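Local coordinates for protein 2-keto-3-deoxygluconate kinase (Thermotoga maritima, PDB 2AFB) that probably phosphorylates 2-keto-3-deoxygluconate at the expense of ATP, as a pfkB-family sugar kinase of the ribokinase clan, at residues N167-Y179 against Y199-V213. Residues are numbered along the deposited sequence; the frame is centred on the assembly and turned at random.
Sequences NEKGVTVSCDLNY and YVDVLIANEEDIEKV
Two neighbouring parallel strands of the central sheet, 172-176 and 202-205, meet here as the ends of a beta-alpha-beta unit whose connecting helix is 186-196. Their axes run 14° apart, and the pairing is read from alternating backbone bonds at 2.9 to 3.1 Å: C175 N to V202 O, I204 N to C175 O and L177 N to I204 O. Where the pairing starts, V173 O accepts from both D201 N (2.8 Å) and V202 N, while V173 N returns a bond to D201 OD2 (3.0 Å) through the anti lone pair of that oxygen. Past the strands, L177 turns its branches against the second segment: CD2 lies 3.7 Å from L203 CD1 and also nears V213 CG1, while CD1 meets A205 CB. M193 of the connecting helix covers this apolar side. D209 ties the two strand exits together. Its OD1 takes Y179 N at 2.8 Å from 57° out of the carboxylate plane; D209 N donates to N206 OD1 (2.9 Å) and N206 N back to D209 OD2, a capping box opening helix 207-214. With an alanine in place of D209, Y179 N and N206 N would probably both lose their side-chain acceptor. In Y179, chi1 of 180° puts CG anti to the backbone N and brings one ring face against K212 CB, 4.0 Å from the centroid, a CH-pi contact. Adjacent parallel strands joined through a helix form the beta-alpha-beta crossover that builds the central sheet of ribokinase-like folds.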
loop_
_atom_site.group_PDB
_atom_site.type_symbol
_atom_site.label_atom_id
_atom_site.label_comp_id
_atom_site.label_asym_id
_atom_site.label_seq_id
_atom_site.Cartn_x
_atom_site.Cartn_y
_atom_site.Cartn_z
ATOM N N ASN A 167 12.460 -17.504 -43.843
ATOM C CA ASN A 167 13.508 -17.865 -44.793
ATOM C C ASN A 167 13.075 -17.569 -46.209
ATOM O O ASN A 167 13.871 -17.097 -46.995
ATOM C CB ASN A 167 13.844 -19.342 -44.657
ATOM C CG ASN A 167 14.912 -19.794 -45.622
ATOM O OD1 ASN A 167 16.033 -19.285 -45.602
ATOM N ND2 ASN A 167 14.586 -20.779 -46.441
ATOM N N GLU A 168 11.817 -17.867 -46.534
ATOM C CA GLU A 168 11.261 -17.513 -47.849
ATOM C C GLU A 168 11.354 -16.007 -48.086
ATOM O O GLU A 168 11.687 -15.583 -49.176
ATOM C CB GLU A 168 9.796 -17.973 -47.956
ATOM C CG GLU A 168 8.948 -17.325 -49.079
ATOM C CD GLU A 168 7.432 -17.376 -48.777
ATOM O OE1 GLU A 168 6.974 -18.280 -48.011
ATOM O OE2 GLU A 168 6.712 -16.482 -49.291
ATOM N N LYS A 169 11.085 -15.206 -47.053
ATOM C CA LYS A 169 10.993 -13.737 -47.196
ATOM C C LYS A 169 12.330 -13.010 -46.978
ATOM O O LYS A 169 12.428 -11.791 -47.154
ATOM C CB LYS A 169 9.933 -13.174 -46.259
ATOM C CG LYS A 169 8.525 -13.467 -46.707
ATOM C CD LYS A 169 7.537 -12.851 -45.796
ATOM C CE LYS A 169 6.109 -13.197 -46.183
ATOM N NZ LYS A 169 5.708 -12.494 -47.432
ATOM N N GLY A 170 13.356 -13.762 -46.615
ATOM C CA GLY A 170 14.693 -13.195 -46.372
ATOM C C GLY A 170 14.761 -12.400 -45.066
ATOM O O GLY A 170 15.561 -11.502 -44.925
ATOM N N VAL A 171 13.910 -12.751 -44.115
ATOM C CA VAL A 171 13.856 -12.075 -42.834
ATOM C C VAL A 171 15.012 -12.575 -41.947
ATOM O O VAL A 171 15.236 -13.780 -41.859
ATOM C CB VAL A 171 12.493 -12.356 -42.176
ATOM C CG1 VAL A 171 12.387 -11.733 -40.760
ATOM C CG2 VAL A 171 11.375 -11.859 -43.069
ATOM N N THR A 172 15.732 -11.654 -41.289
ATOM C CA THR A 172 16.763 -12.002 -40.329
ATOM C C THR A 172 16.134 -12.629 -39.118
ATOM O O THR A 172 15.118 -12.129 -38.613
ATOM C CB THR A 172 17.617 -10.802 -39.884
ATOM O OG1 THR A 172 18.232 -10.207 -41.038
ATOM C CG2 THR A 172 18.725 -11.297 -38.963
ATOM N N VAL A 173 16.750 -13.735 -38.683
ATOM C CA VAL A 173 16.251 -14.573 -37.620
ATOM C C VAL A 173 17.285 -14.641 -36.496
ATOM O O VAL A 173 18.436 -15.006 -36.722
ATOM C CB VAL A 173 15.938 -16.007 -38.113
ATOM C CG1 VAL A 173 15.676 -16.938 -36.970
ATOM C CG2 VAL A 173 14.766 -16.015 -39.086
ATOM N N SER A 174 16.849 -14.275 -35.285
ATOM C CA SER A 174 17.604 -14.527 -34.084
ATOM C C SER A 174 16.903 -15.562 -33.173
ATOM O O SER A 174 15.668 -15.721 -33.164
ATOM C CB SER A 174 17.868 -13.217 -33.321
ATOM O OG SER A 174 16.667 -12.688 -32.819
ATOM N N CYS A 175 17.735 -16.231 -32.382
ATOM C CA CYS A 175 17.307 -17.167 -31.358
ATOM C C CYS A 175 18.128 -16.952 -30.083
ATOM O O CYS A 175 19.346 -16.970 -30.131
ATOM C CB CYS A 175 17.519 -18.601 -31.841
ATOM S SG CYS A 175 17.086 -19.912 -30.654
ATOM N N ASP A 176 17.456 -16.751 -28.966
ATOM C CA ASP A 176 18.077 -16.882 -27.642
ATOM C C ASP A 176 17.809 -18.312 -27.128
ATOM O O ASP A 176 16.676 -18.674 -26.894
ATOM C CB ASP A 176 17.483 -15.837 -26.664
ATOM C CG ASP A 176 18.167 -15.832 -25.270
ATOM O OD1 ASP A 176 18.821 -16.853 -24.878
ATOM O OD2 ASP A 176 18.023 -14.789 -24.564
ATOM N N LEU A 177 18.864 -19.102 -26.948
ATOM C CA LEU A 177 18.723 -20.502 -26.659
ATOM C C LEU A 177 17.946 -20.765 -25.372
ATOM O O LEU A 177 17.165 -21.708 -25.326
ATOM C CB LEU A 177 20.084 -21.199 -26.598
ATOM C CG LEU A 177 20.950 -21.255 -27.854
ATOM C CD1 LEU A 177 22.240 -22.014 -27.476
ATOM C CD2 LEU A 177 20.244 -21.967 -28.978
ATOM N N ASN A 178 18.132 -19.947 -24.350
ATOM C CA ASN A 178 17.318 -20.057 -23.131
ATOM C C ASN A 178 17.005 -21.492 -22.665
ATOM O O ASN A 178 15.826 -21.864 -22.532
ATOM C CB ASN A 178 15.975 -19.331 -23.346
ATOM C CG ASN A 178 15.973 -17.917 -22.822
ATOM O OD1 ASN A 178 16.692 -17.568 -21.876
ATOM N ND2 ASN A 178 15.147 -17.090 -23.435
ATOM N N TYR A 179 18.035 -22.302 -22.452
ATOM C CA TYR A 179 17.826 -23.654 -21.947
ATOM C C TYR A 179 17.244 -23.600 -20.536
ATOM O O TYR A 179 17.775 -22.919 -19.669
ATOM C CB TYR A 179 19.096 -24.517 -21.906
ATOM C CG TYR A 179 18.822 -25.917 -21.366
ATOM C CD1 TYR A 179 18.051 -26.827 -22.085
ATOM C CD2 TYR A 179 19.277 -26.312 -20.101
ATOM C CE1 TYR A 179 17.777 -28.108 -21.584
ATOM C CE2 TYR A 179 18.985 -27.573 -19.588
ATOM C CZ TYR A 179 18.233 -28.465 -20.325
ATOM O OH TYR A 179 17.969 -29.723 -19.806
ATOM N N TYR A 199 18.036 -22.163 -39.808
ATOM C CA TYR A 199 17.311 -20.922 -40.064
ATOM C C TYR A 199 17.819 -19.709 -39.292
ATOM O O TYR A 199 17.342 -18.620 -39.529
ATOM C CB TYR A 199 15.849 -21.100 -39.686
ATOM C CG TYR A 199 15.139 -22.191 -40.429
ATOM C CD1 TYR A 199 14.763 -22.020 -41.750
ATOM C CD2 TYR A 199 14.807 -23.389 -39.798
ATOM C CE1 TYR A 199 14.079 -23.034 -42.450
ATOM C CE2 TYR A 199 14.115 -24.400 -40.475
ATOM C CZ TYR A 199 13.753 -24.220 -41.800
ATOM O OH TYR A 199 13.075 -25.235 -42.480
ATOM N N VAL A 200 18.760 -19.890 -38.370
ATOM C CA VAL A 200 19.122 -18.817 -37.442
ATOM C C VAL A 200 20.356 -18.073 -37.914
ATOM O O VAL A 200 21.362 -18.699 -38.219
ATOM C CB VAL A 200 19.371 -19.376 -36.029
ATOM C CG1 VAL A 200 19.891 -18.296 -35.082
ATOM C CG2 VAL A 200 18.078 -20.001 -35.468
ATOM N N ASP A 201 20.284 -16.747 -37.938
ATOM C CA ASP A 201 21.428 -15.881 -38.345
ATOM C C ASP A 201 22.257 -15.315 -37.169
ATOM O O ASP A 201 23.469 -15.130 -37.260
ATOM C CB ASP A 201 20.890 -14.702 -39.183
ATOM C CG ASP A 201 20.070 -15.169 -40.385
ATOM O OD1 ASP A 201 20.648 -15.845 -41.261
ATOM O OD2 ASP A 201 18.846 -14.904 -40.435
ATOM N N VAL A 202 21.568 -15.044 -36.070
ATOM C CA VAL A 202 22.129 -14.409 -34.879
ATOM C C VAL A 202 21.770 -15.273 -33.664
ATOM O O VAL A 202 20.586 -15.474 -33.380
ATOM C CB VAL A 202 21.512 -13.028 -34.697
ATOM C CG1 VAL A 202 22.055 -12.363 -33.390
ATOM C CG2 VAL A 202 21.747 -12.175 -35.959
ATOM N N LEU A 203 22.800 -15.743 -32.959
ATOM C CA LEU A 203 22.656 -16.576 -31.744
ATOM C C LEU A 203 22.895 -15.751 -30.517
ATOM O O LEU A 203 23.864 -14.974 -30.451
ATOM C CB LEU A 203 23.688 -17.706 -31.751
ATOM C CG LEU A 203 23.486 -18.770 -30.673
ATOM C CD1 LEU A 203 22.285 -19.637 -30.987
ATOM C CD2 LEU A 203 24.727 -19.651 -30.559
ATOM N N ILE A 204 21.989 -15.899 -29.558
ATOM C CA ILE A 204 22.085 -15.263 -28.258
ATOM C C ILE A 204 22.067 -16.420 -27.252
ATOM O O ILE A 204 21.248 -17.348 -27.373
ATOM C CB ILE A 204 20.918 -14.267 -28.039
ATOM C CG1 ILE A 204 21.015 -13.164 -29.084
ATOM C CG2 ILE A 204 20.977 -13.678 -26.673
ATOM C CD1 ILE A 204 19.693 -12.641 -29.540
ATOM N N ALA A 205 23.008 -16.390 -26.318
ATOM C CA ALA A 205 23.183 -17.486 -25.373
ATOM C C ALA A 205 24.041 -17.099 -24.171
ATOM O O ALA A 205 24.586 -15.994 -24.101
ATOM C CB ALA A 205 23.824 -18.649 -26.074
ATOM N N ASN A 206 24.128 -18.028 -23.227
ATOM C CA ASN A 206 25.179 -18.061 -22.222
ATOM C C ASN A 206 25.894 -19.393 -22.379
ATOM O O ASN A 206 25.561 -20.188 -23.300
ATOM C CB ASN A 206 24.630 -17.823 -20.804
ATOM C CG ASN A 206 23.577 -18.836 -20.371
ATOM O OD1 ASN A 206 23.554 -19.978 -20.819
ATOM N ND2 ASN A 206 22.678 -18.396 -19.504
ATOM N N GLU A 207 26.900 -19.634 -21.539
ATOM C CA GLU A 207 27.746 -20.823 -21.730
ATOM C C GLU A 207 26.976 -22.122 -21.489
ATOM O O GLU A 207 27.135 -23.075 -22.252
ATOM C CB GLU A 207 29.038 -20.782 -20.885
ATOM C CG GLU A 207 28.893 -21.081 -19.379
ATOM C CD GLU A 207 30.062 -21.887 -18.830
ATOM O OE1 GLU A 207 30.822 -21.363 -17.991
ATOM O OE2 GLU A 207 30.223 -23.046 -19.249
ATOM N N GLU A 208 26.131 -22.145 -20.465
ATOM C CA GLU A 208 25.294 -23.307 -20.214
ATOM C C GLU A 208 24.418 -23.614 -21.442
ATOM O O GLU A 208 24.381 -24.754 -21.892
ATOM C CB GLU A 208 24.414 -23.088 -18.957
ATOM C CG GLU A 208 23.564 -24.318 -18.498
ATOM N N ASP A 209 23.719 -22.606 -21.971
ATOM C CA ASP A 209 22.850 -22.793 -23.121
ATOM C C ASP A 209 23.627 -23.520 -24.252
ATOM O O ASP A 209 23.137 -24.452 -24.858
ATOM C CB ASP A 209 22.292 -21.454 -23.678
ATOM C CG ASP A 209 21.316 -20.706 -22.757
ATOM O OD1 ASP A 209 20.606 -21.308 -21.888
ATOM O OD2 ASP A 209 21.231 -19.455 -22.965
ATOM N N ILE A 210 24.857 -23.107 -24.524
ATOM C CA ILE A 210 25.632 -23.696 -25.625
ATOM C C ILE A 210 26.074 -25.119 -25.327
ATOM O O ILE A 210 26.022 -25.953 -26.217
ATOM C CB ILE A 210 26.856 -22.839 -25.969
ATOM C CG1 ILE A 210 26.401 -21.419 -26.366
ATOM C CG2 ILE A 210 27.739 -23.499 -27.071
ATOM C CD1 ILE A 210 27.518 -20.462 -26.649
ATOM N N GLU A 211 26.533 -25.406 -24.115
ATOM C CA GLU A 211 26.888 -26.789 -23.756
ATOM C C GLU A 211 25.641 -27.647 -23.898
ATOM O O GLU A 211 25.678 -28.664 -24.559
ATOM C CB GLU A 211 27.460 -26.908 -22.339
ATOM N N LYS A 212 24.530 -27.218 -23.317
ATOM C CA LYS A 212 23.335 -28.056 -23.227
ATOM C C LYS A 212 22.619 -28.220 -24.549
ATOM O O LYS A 212 22.293 -29.335 -24.940
ATOM C CB LYS A 212 22.323 -27.501 -22.222
ATOM C CG LYS A 212 22.713 -27.635 -20.745
ATOM C CD LYS A 212 22.832 -29.093 -20.298
ATOM C CE LYS A 212 22.868 -29.228 -18.752
ATOM N NZ LYS A 212 23.656 -30.442 -18.367
ATOM N N VAL A 213 22.326 -27.111 -25.211
ATOM C CA VAL A 213 21.479 -27.165 -26.394
ATOM C C VAL A 213 22.259 -27.513 -27.652
ATOM O O VAL A 213 21.714 -28.096 -28.564
ATOM C CB VAL A 213 20.733 -25.838 -26.621
ATOM C CG1 VAL A 213 19.879 -25.910 -27.892
ATOM C CG2 VAL A 213 19.871 -25.522 -25.423
HETATM O O HOH W 1 20.124 -17.108 -22.704
HETATM O O HOH W 2 19.406 -19.171 -20.508
HETATM O O HOH W 3 20.850 -22.474 -19.264
#